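Local structure of envelope glycoprotein (Thogoto virus, 5XEA) at residues T35-E40 with D193-Q198; C89-I94 with A113-P118; G108-A113 with I138-G143. The protein probably attaches the virus to its host-cell receptor and later drives fusion of the virion with the host membrane. All coordinates share one frame; numbering follows the deposited sequence.

Contact 1. Residues T35-E40 with D193-Q198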
loop_
_atom_site.group_PDB
_atom_site.type_symbol
_atom_site.label_atom_id
_atom_site.label_comp_id
_atom_site.label_asym_id
_atom_site.label_seq_id
_atom_site.Cartn_x
_atom_site.Cartn_y
_atom_site.Cartn_z
ATOM N N THR B 35 2.318 -25.200 0.242
ATOM C CA THR B 35 3.431 -25.596 -0.606
ATOM C C THR B 35 4.736 -25.591 0.182
ATOM O O THR B 35 4.897 -24.863 1.170
ATOM C CB THR B 35 3.574 -24.674 -1.848
ATOM O OG1 THR B 35 3.599 -23.301 -1.442
ATOM C CG2 THR B 35 2.427 -24.884 -2.822
ATOM N N SER B 36 5.672 -26.418 -0.293
ATOM C CA SER B 36 7.003 -26.486 0.304
ATOM C C SER B 36 7.731 -25.147 0.219
ATOM O O SER B 36 8.377 -24.723 1.184
ATOM C CB SER B 36 7.826 -27.576 -0.386
ATOM O OG SER B 36 7.002 -28.436 -1.166
ATOM N N ALA B 37 7.648 -24.472 -0.925
ATOM C CA ALA B 37 8.318 -23.195 -1.136
ATOM C C ALA B 37 7.304 -22.122 -1.517
ATOM O O ALA B 37 6.141 -22.403 -1.817
ATOM C CB ALA B 37 9.402 -23.319 -2.210
ATOM N N GLN B 38 7.752 -20.867 -1.491
ATOM C CA GLN B 38 6.888 -19.729 -1.789
ATOM C C GLN B 38 7.213 -19.054 -3.127
ATOM O O GLN B 38 6.773 -17.920 -3.363
ATOM C CB GLN B 38 6.959 -18.710 -0.651
ATOM C CG GLN B 38 6.707 -19.317 0.724
ATOM C CD GLN B 38 5.581 -18.628 1.474
ATOM O OE1 GLN B 38 4.473 -19.158 1.579
ATOM N NE2 GLN B 38 5.861 -17.442 2.005
ATOM N N ASN B 39 7.954 -19.728 -4.016
ATOM C CA ASN B 39 8.280 -19.179 -5.327
ATOM C C ASN B 39 8.241 -20.267 -6.393
ATOM O O ASN B 39 8.658 -21.403 -6.147
ATOM C CB ASN B 39 9.669 -18.520 -5.328
ATOM C CG ASN B 39 9.708 -17.229 -4.527
ATOM O OD1 ASN B 39 8.800 -16.395 -4.617
ATOM N ND2 ASN B 39 10.766 -17.055 -3.738
ATOM N N GLU B 40 7.711 -19.913 -7.569
ATOM C CA GLU B 40 7.966 -20.638 -8.806
ATOM C C GLU B 40 9.273 -20.159 -9.414
ATOM O O GLU B 40 9.817 -19.123 -9.033
ATOM C CB GLU B 40 6.858 -20.421 -9.829
ATOM C CG GLU B 40 5.473 -20.624 -9.314
ATOM C CD GLU B 40 4.453 -20.513 -10.416
ATOM O OE1 GLU B 40 4.188 -19.382 -10.877
ATOM O OE2 GLU B 40 3.931 -21.560 -10.844
ATOM N N ASP B 193 7.686 -25.445 -11.068
ATOM C CA ASP B 193 7.430 -25.562 -9.628
ATOM C C ASP B 193 8.356 -26.620 -9.040
ATOM O O ASP B 193 8.213 -27.810 -9.336
ATOM C CB ASP B 193 5.972 -25.920 -9.349
ATOM C CG ASP B 193 5.019 -24.899 -9.901
ATOM O OD1 ASP B 193 5.419 -23.718 -9.978
ATOM O OD2 ASP B 193 3.881 -25.268 -10.255
ATOM N N ASN B 194 9.309 -26.185 -8.229
ATOM C CA ASN B 194 10.185 -27.093 -7.489
ATOM C C ASN B 194 9.692 -27.233 -6.045
ATOM O O ASN B 194 10.387 -26.936 -5.070
ATOM C CB ASN B 194 11.626 -26.598 -7.556
ATOM C CG ASN B 194 12.161 -26.544 -8.985
ATOM O OD1 ASN B 194 11.990 -27.483 -9.768
ATOM N ND2 ASN B 194 12.807 -25.434 -9.331
ATOM N N PHE B 195 8.444 -27.674 -5.932
ATOM C CA PHE B 195 7.780 -27.850 -4.648
ATOM C C PHE B 195 6.592 -28.773 -4.861
ATOM O O PHE B 195 6.180 -29.038 -5.993
ATOM C CB PHE B 195 7.333 -26.512 -4.031
ATOM C CG PHE B 195 6.405 -25.689 -4.918
ATOM C CD1 PHE B 195 5.058 -26.016 -5.048
ATOM C CD2 PHE B 195 6.884 -24.562 -5.587
ATOM C CE1 PHE B 195 4.214 -25.258 -5.850
ATOM C CE2 PHE B 195 6.047 -23.796 -6.391
ATOM C CZ PHE B 195 4.712 -24.144 -6.525
ATOM N N GLU B 196 6.029 -29.239 -3.755
ATOM C CA GLU B 196 4.830 -30.058 -3.790
ATOM C C GLU B 196 3.735 -29.418 -2.952
ATOM O O GLU B 196 4.006 -28.690 -1.992
ATOM C CB GLU B 196 5.112 -31.474 -3.294
ATOM C CG GLU B 196 5.927 -32.299 -4.271
ATOM C CD GLU B 196 6.899 -33.224 -3.572
ATOM O OE1 GLU B 196 7.529 -32.784 -2.588
ATOM O OE2 GLU B 196 7.025 -34.390 -4.003
ATOM N N ILE B 197 2.494 -29.670 -3.350
ATOM C CA ILE B 197 1.343 -29.240 -2.572
ATOM C C ILE B 197 1.098 -30.290 -1.496
ATOM O O ILE B 197 0.957 -31.479 -1.799
ATOM C CB ILE B 197 0.108 -29.041 -3.463
ATOM C CG1 ILE B 197 0.306 -27.813 -4.360
ATOM C CG2 ILE B 197 -1.140 -28.894 -2.619
ATOM C CD1 ILE B 197 -0.819 -27.588 -5.343
ATOM N N GLN B 198 1.064 -29.851 -0.240
ATOM C CA GLN B 198 0.934 -30.718 0.921
ATOM C C GLN B 198 -0.434 -30.521 1.554
ATOM O O GLN B 198 -0.898 -29.387 1.707
ATOM C CB GLN B 198 2.034 -30.411 1.938
ATOM C CG GLN B 198 3.378 -30.187 1.280
ATOM C CD GLN B 198 4.474 -29.846 2.261
ATOM O OE1 GLN B 198 4.460 -28.785 2.884
ATOM N NE2 GLN B 198 5.441 -30.744 2.396
HETATM O O HOH W 1 3.849 -26.473 3.730
#
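Phe195 meets Thr35 with its CG between its own backbone N and carbonyl carbon (chi1 57°), on the side of the loop Thr35-Glu40. Thr35 answers with its methyl, set anti to its carbonyl carbon and beside its N, and CG2 reaches Phe195 CE1 at 3.5 Å. That same rotation leaves Thr35 OG1 to donate to Ala37 O at 2.7 Å, a bond that links Thr35 to the residue two further on. The loop passes the ring again at Asn39, whose O lies at the edge, near the ring plane, 3.6 Å from Phe195 CE2. Asp193 CB lies over one face, offset toward the rim, and Phe151 meets the ring from outside the two segments.

Ser36 provides the polar grip. Glu196 N donates to Ser36 OG at 2.9 Å, almost straight at 171°, while Ser36 N returns a longer bond to Glu196 O at 3.3 Å. Next to this, Thr35 and Ile197 form a non-hydrogen-bonded antiparallel pair, where strands 24-35 and 197-209 lie together in a six-stranded sheet. The two segments are connections between two sheets of this gp64-family, class III fusion glycoprotein: Thr35-Glu40 leads from that sheet into strand 40-56 of a second, eight-stranded sheet, and Asp193-Gln198 leads back from strand 187-192. A water donates to both Thr35 O and Gln198 OE1, linking the segments.

At the other end, the carboxylates of Glu40 and Asp193 lie side by side, nearly coplanar and pointing the same way. Glu40 OE2 stands 2.8 Å from Asp193 OD1, a spacing that suggests one acid is protonated and donates to the other. Thr164 holds Glu40 OE1 by a hydrogen bond, and His174 adds a weak one to OE2.

Contact 2. Residues C89-I94 with A113-P118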
loop_
_atom_site.group_PDB
_atom_site.type_symbol
_atom_site.label_atom_id
_atom_site.label_comp_id
_atom_site.label_asym_id
_atom_site.label_seq_id
_atom_site.Cartn_x
_atom_site.Cartn_y
_atom_site.Cartn_z
ATOM N N CYS B 89 22.884 -17.650 -23.562
ATOM C CA CYS B 89 21.984 -17.719 -24.701
ATOM C C CYS B 89 22.786 -17.999 -25.967
ATOM O O CYS B 89 24.001 -17.788 -26.024
ATOM C CB CYS B 89 21.166 -16.417 -24.849
ATOM S SG CYS B 89 22.094 -14.844 -25.173
ATOM N N SER B 90 22.094 -18.474 -26.991
ATOM C CA SER B 90 22.726 -18.750 -28.271
ATOM C C SER B 90 22.211 -17.794 -29.343
ATOM O O SER B 90 21.150 -17.182 -29.207
ATOM C CB SER B 90 22.486 -20.200 -28.705
ATOM O OG SER B 90 21.112 -20.439 -28.918
ATOM N N TYR B 91 22.969 -17.699 -30.433
ATOM C CA TYR B 91 22.596 -16.837 -31.542
ATOM C C TYR B 91 23.322 -17.314 -32.800
ATOM O O TYR B 91 24.218 -18.163 -32.741
ATOM C CB TYR B 91 22.896 -15.373 -31.209
ATOM C CG TYR B 91 24.347 -15.065 -30.883
ATOM C CD1 TYR B 91 25.237 -14.689 -31.888
ATOM C CD2 TYR B 91 24.827 -15.125 -29.569
ATOM C CE1 TYR B 91 26.563 -14.389 -31.603
ATOM C CE2 TYR B 91 26.164 -14.822 -29.274
ATOM C CZ TYR B 91 27.025 -14.453 -30.301
ATOM O OH TYR B 91 28.351 -14.151 -30.053
ATOM N N GLY B 92 22.917 -16.753 -33.949
ATOM C CA GLY B 92 23.422 -17.193 -35.238
ATOM C C GLY B 92 24.681 -16.463 -35.666
ATOM O O GLY B 92 25.259 -15.664 -34.930
ATOM N N ASP B 93 25.119 -16.762 -36.892
ATOM C CA ASP B 93 26.265 -16.063 -37.460
ATOM C C ASP B 93 25.918 -14.606 -37.733
ATOM O O ASP B 93 24.786 -14.271 -38.083
ATOM C CB ASP B 93 26.721 -16.734 -38.761
ATOM C CG ASP B 93 27.317 -18.117 -38.528
ATOM O OD1 ASP B 93 28.063 -18.286 -37.535
ATOM O OD2 ASP B 93 27.031 -19.034 -39.333
ATOM N N ILE B 94 26.911 -13.735 -37.572
ATOM C CA ILE B 94 26.740 -12.316 -37.839
ATOM C C ILE B 94 27.476 -11.971 -39.127
ATOM O O ILE B 94 28.472 -12.605 -39.493
ATOM C CB ILE B 94 27.210 -11.419 -36.669
ATOM C CG1 ILE B 94 28.642 -10.942 -36.867
ATOM C CG2 ILE B 94 27.006 -12.122 -35.278
ATOM C CD1 ILE B 94 28.790 -9.441 -36.717
ATOM N N ALA B 113 21.392 -20.971 -33.405
ATOM C CA ALA B 113 22.084 -21.551 -32.254
ATOM C C ALA B 113 23.498 -22.008 -32.659
ATOM O O ALA B 113 23.815 -23.197 -32.662
ATOM C CB ALA B 113 21.260 -22.712 -31.680
ATOM N N LYS B 114 24.372 -21.049 -32.987
ATOM C CA LYS B 114 25.760 -21.340 -33.349
ATOM C C LYS B 114 26.786 -20.757 -32.391
ATOM O O LYS B 114 27.854 -21.345 -32.228
ATOM C CB LYS B 114 26.079 -20.825 -34.764
ATOM C CG LYS B 114 25.238 -21.483 -35.852
ATOM C CD LYS B 114 25.651 -21.056 -37.250
ATOM C CE LYS B 114 26.739 -21.953 -37.818
ATOM N NZ LYS B 114 27.002 -21.621 -39.245
ATOM N N HIS B 115 26.495 -19.629 -31.752
ATOM C CA HIS B 115 27.397 -19.011 -30.792
ATOM C C HIS B 115 26.710 -18.932 -29.432
ATOM O O HIS B 115 25.492 -19.111 -29.322
ATOM C CB HIS B 115 27.828 -17.634 -31.289
ATOM C CG HIS B 115 28.387 -17.669 -32.680
ATOM N ND1 HIS B 115 29.693 -18.022 -32.941
ATOM C CD2 HIS B 115 27.799 -17.458 -33.883
ATOM C CE1 HIS B 115 29.893 -17.986 -34.245
ATOM N NE2 HIS B 115 28.763 -17.650 -34.839
ATOM N N TRP B 116 27.515 -18.705 -28.388
ATOM C CA TRP B 116 27.040 -18.631 -27.014
ATOM C C TRP B 116 27.685 -17.455 -26.295
ATOM O O TRP B 116 28.845 -17.110 -26.536
ATOM C CB TRP B 116 27.338 -19.929 -26.230
ATOM C CG TRP B 116 26.562 -21.102 -26.724
ATOM C CD1 TRP B 116 26.921 -21.959 -27.722
ATOM C CD2 TRP B 116 25.278 -21.543 -26.258
ATOM N NE1 TRP B 116 25.942 -22.907 -27.907
ATOM C CE2 TRP B 116 24.922 -22.674 -27.021
ATOM C CE3 TRP B 116 24.393 -21.085 -25.277
ATOM C CZ2 TRP B 116 23.723 -23.360 -26.830
ATOM C CZ3 TRP B 116 23.202 -21.766 -25.088
ATOM C CH2 TRP B 116 22.878 -22.892 -25.860
ATOM N N ALA B 117 26.917 -16.860 -25.394
ATOM C CA ALA B 117 27.365 -15.737 -24.584
ATOM C C ALA B 117 26.400 -15.595 -23.410
ATOM O O ALA B 117 25.272 -16.093 -23.479
ATOM C CB ALA B 117 27.430 -14.438 -25.414
ATOM N N PRO B 118 26.823 -14.944 -22.320
ATOM C CA PRO B 118 25.859 -14.684 -21.236
ATOM C C PRO B 118 24.717 -13.795 -21.692
ATOM O O PRO B 118 23.584 -13.948 -21.219
ATOM C CB PRO B 118 26.704 -13.994 -20.153
ATOM C CG PRO B 118 28.140 -14.022 -20.656
ATOM C CD PRO B 118 28.101 -14.234 -22.111
#
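Tyr91 O accepts from two successive backbone nitrogens, Lys114 N and His115 N, each at 2.9 Å. His115 N lies in the carbonyl plane, whereas Lys114 N approaches from above it, 44° out. Two residues thus face one, the definition of a classic beta bulge, and Tyr91 N donates in return to His115 O. Beyond the bulge Cys89 N donates to Ala117 O and Ala117 N to Cys89 O, joining strands 89-91 and 115-117 into a small two-stranded antiparallel sheet. Cys89 secures this sheet to strand 133-156 through its disulfide with Cys142.

Each face of the ribbon carries a CH-pi contact. On the face of Tyr91 and His115, His115 CB sits over the tyrosine ring, 3.6 Å from its centroid and offset toward the rim. The imidazole itself slides aside and barely overlaps the phenol, whose edge is met by Ala117 CB; Lys120 adds a cation-pi contact. On the face of Ser90 and Trp116, Ser90 CB stands over the centre of the indole's six-membered ring at 3.7 Å, and Trp83 of helix 77-86 also meets the indole.

Asp93 divides its carboxylate between the two bulge residues. Its OD2 takes Lys114 NZ on the syn side in a salt bridge of 2.6 Å, while OD1 is met on the anti side by His115 NE2 at 2.9 Å, which limits the imidazole's rotation.

Contact 3. Residues G108-A113 with I138-G143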
loop_
_atom_site.group_PDB
_atom_site.type_symbol
_atom_site.label_atom_id
_atom_site.label_comp_id
_atom_site.label_asym_id
_atom_site.label_seq_id
_atom_site.Cartn_x
_atom_site.Cartn_y
_atom_site.Cartn_z
ATOM N N GLY B 108 17.620 -17.727 -47.312
ATOM C CA GLY B 108 17.371 -19.030 -46.729
ATOM C C GLY B 108 17.391 -19.073 -45.212
ATOM O O GLY B 108 17.628 -18.055 -44.558
ATOM N N GLN B 109 17.168 -20.259 -44.648
ATOM C CA GLN B 109 16.943 -20.390 -43.217
ATOM C C GLN B 109 18.213 -20.082 -42.435
ATOM O O GLN B 109 19.296 -20.584 -42.754
ATOM C CB GLN B 109 16.450 -21.801 -42.891
ATOM C CG GLN B 109 15.066 -21.857 -42.240
ATOM C CD GLN B 109 14.815 -23.167 -41.502
ATOM O OE1 GLN B 109 14.724 -24.233 -42.111
ATOM N NE2 GLN B 109 14.707 -23.088 -40.179
ATOM N N LEU B 110 18.079 -19.260 -41.396
ATOM C CA LEU B 110 19.190 -18.953 -40.501
ATOM C C LEU B 110 19.189 -19.928 -39.333
ATOM O O LEU B 110 18.133 -20.267 -38.797
ATOM C CB LEU B 110 19.102 -17.519 -39.972
ATOM C CG LEU B 110 18.952 -16.417 -41.011
ATOM C CD1 LEU B 110 18.938 -15.058 -40.324
ATOM C CD2 LEU B 110 20.079 -16.528 -42.049
ATOM N N ASP B 111 20.383 -20.387 -38.956
ATOM C CA ASP B 111 20.542 -21.238 -37.785
ATOM C C ASP B 111 20.774 -20.333 -36.581
ATOM O O ASP B 111 21.828 -19.677 -36.504
ATOM C CB ASP B 111 21.701 -22.210 -37.972
ATOM C CG ASP B 111 22.044 -22.983 -36.702
ATOM O OD1 ASP B 111 21.271 -22.941 -35.715
ATOM O OD2 ASP B 111 23.106 -23.644 -36.686
ATOM N N PRO B 112 19.848 -20.272 -35.626
ATOM C CA PRO B 112 19.961 -19.309 -34.526
ATOM C C PRO B 112 20.767 -19.797 -33.334
ATOM O O PRO B 112 20.825 -19.080 -32.331
ATOM C CB PRO B 112 18.493 -19.098 -34.136
ATOM C CG PRO B 112 17.855 -20.435 -34.394
ATOM C CD PRO B 112 18.574 -21.010 -35.596
ATOM N N ALA B 113 21.392 -20.971 -33.405
ATOM C CA ALA B 113 22.084 -21.551 -32.254
ATOM C C ALA B 113 23.498 -22.008 -32.659
ATOM O O ALA B 113 23.815 -23.197 -32.662
ATOM C CB ALA B 113 21.260 -22.712 -31.680
ATOM N N ILE B 138 23.778 -8.958 -40.877
ATOM C CA ILE B 138 23.044 -9.733 -39.891
ATOM C C ILE B 138 23.692 -9.545 -38.525
ATOM O O ILE B 138 24.916 -9.672 -38.389
ATOM C CB ILE B 138 23.016 -11.233 -40.234
ATOM C CG1 ILE B 138 22.538 -11.474 -41.663
ATOM C CG2 ILE B 138 22.162 -12.012 -39.204
ATOM C CD1 ILE B 138 22.502 -12.941 -42.000
ATOM N N ASP B 139 22.865 -9.297 -37.501
ATOM C CA ASP B 139 23.348 -9.327 -36.123
ATOM C C ASP B 139 22.240 -9.867 -35.233
ATOM O O ASP B 139 21.073 -9.967 -35.631
ATOM C CB ASP B 139 23.840 -7.946 -35.654
ATOM C CG ASP B 139 24.786 -8.031 -34.445
ATOM O OD1 ASP B 139 25.114 -9.168 -34.003
ATOM O OD2 ASP B 139 25.182 -6.959 -33.933
ATOM N N TRP B 140 22.623 -10.252 -34.021
ATOM C CA TRP B 140 21.728 -10.985 -33.140
ATOM C C TRP B 140 21.666 -10.322 -31.777
ATOM O O TRP B 140 22.624 -9.686 -31.337
ATOM C CB TRP B 140 22.189 -12.454 -32.974
ATOM C CG TRP B 140 22.066 -13.238 -34.232
ATOM C CD1 TRP B 140 22.933 -13.230 -35.296
ATOM C CD2 TRP B 140 20.992 -14.110 -34.592
ATOM N NE1 TRP B 140 22.473 -14.064 -36.282
ATOM C CE2 TRP B 140 21.276 -14.604 -35.891
ATOM C CE3 TRP B 140 19.818 -14.533 -33.945
ATOM C CZ2 TRP B 140 20.433 -15.499 -36.552
ATOM C CZ3 TRP B 140 18.978 -15.412 -34.597
ATOM C CH2 TRP B 140 19.296 -15.896 -35.895
ATOM N N ARG B 141 20.531 -10.504 -31.101
ATOM C CA ARG B 141 20.429 -10.245 -29.671
ATOM C C ARG B 141 19.837 -11.481 -29.009
ATOM O O ARG B 141 19.030 -12.201 -29.607
ATOM C CB ARG B 141 19.568 -9.016 -29.334
ATOM C CG ARG B 141 18.069 -9.221 -29.569
ATOM C CD ARG B 141 17.318 -7.891 -29.657
ATOM N NE ARG B 141 17.586 -7.073 -28.469
ATOM C CZ ARG B 141 16.751 -6.931 -27.441
ATOM N NH1 ARG B 141 15.578 -7.545 -27.434
ATOM N NH2 ARG B 141 17.091 -6.167 -26.412
ATOM N N CYS B 142 20.256 -11.726 -27.776
ATOM C CA CYS B 142 19.634 -12.789 -26.998
ATOM C C CYS B 142 19.893 -12.529 -25.525
ATOM O O CYS B 142 20.801 -11.778 -25.156
ATOM C CB CYS B 142 20.150 -14.168 -27.420
ATOM S SG CYS B 142 21.924 -14.389 -27.178
ATOM N N GLY B 143 19.084 -13.153 -24.688
ATOM C CA GLY B 143 19.238 -12.976 -23.257
ATOM C C GLY B 143 18.370 -13.973 -22.526
ATOM O O GLY B 143 17.422 -14.532 -23.091
#
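Pro112 and Leu110 touch Trp140 through apolar contact, the kind of interaction that carries this whole interface. Through it the loop between strands 95-99 and 115-117 packs on strand 133-156 of the eight-stranded sheet. Pro112 CB lies 3.7 Å from Trp140 CH2, and Pro112 CA is equally near that atom. Leu110 comes in at the neighbouring corner of the indole, its CD1 being 4.1 Å from Trp140 CZ2. The leucine's other methyl, CD2, turns to Ile138 CD1 at 4.3 Å, so that one side chain spans two residues on the same side of the strand.

Hydrogen bonds work within each partner and do not cross between them. In the loop, Ala113 N donates to Asp111 OD1 at 3.0 Å, closing an Asx turn around Pro112. On the strand, Trp140 N donates to Asp139 OD1, which also forms a salt bridge with Lys120. Trp140 NE1 is hydrogen-bonded to Asp93 O, which helps orient the ring.

The backbones stay well apart: the nearest CA atoms, those of Pro112 and Trp140, are 8.6 Å apart, a distance spanned by the indole. With no polar bond across it, the loop is held against the strand by van der Waals and hydrophobic contact, while an Asx turn shapes it locally.

Contacts 2 and 3 are one neighbourhood, their centres about 7 Å apart. They share Ala113, which ends the loop of contact 3 and begins the bulged segment of contact 2, and along the chain their segments alternate. A disulfide joins them, Cys89 SG to Cys142 SG at 2.1 Å, as does the hydrogen bond from Trp140 NE1 to Asp93 O at 2.9 Å. Contact 1 lies apart, its centre about 34 Å from that of contact 2 and its nearest atoms about 17 Å from contact 3. Contacts 2 and 3 are both nested within the chain loop that contact 1 closes. The side chain of Glu40 is about 11 Å from an N-acetylglucosamine, part of the protein's glycosylation and not a ligand in a binding pocket.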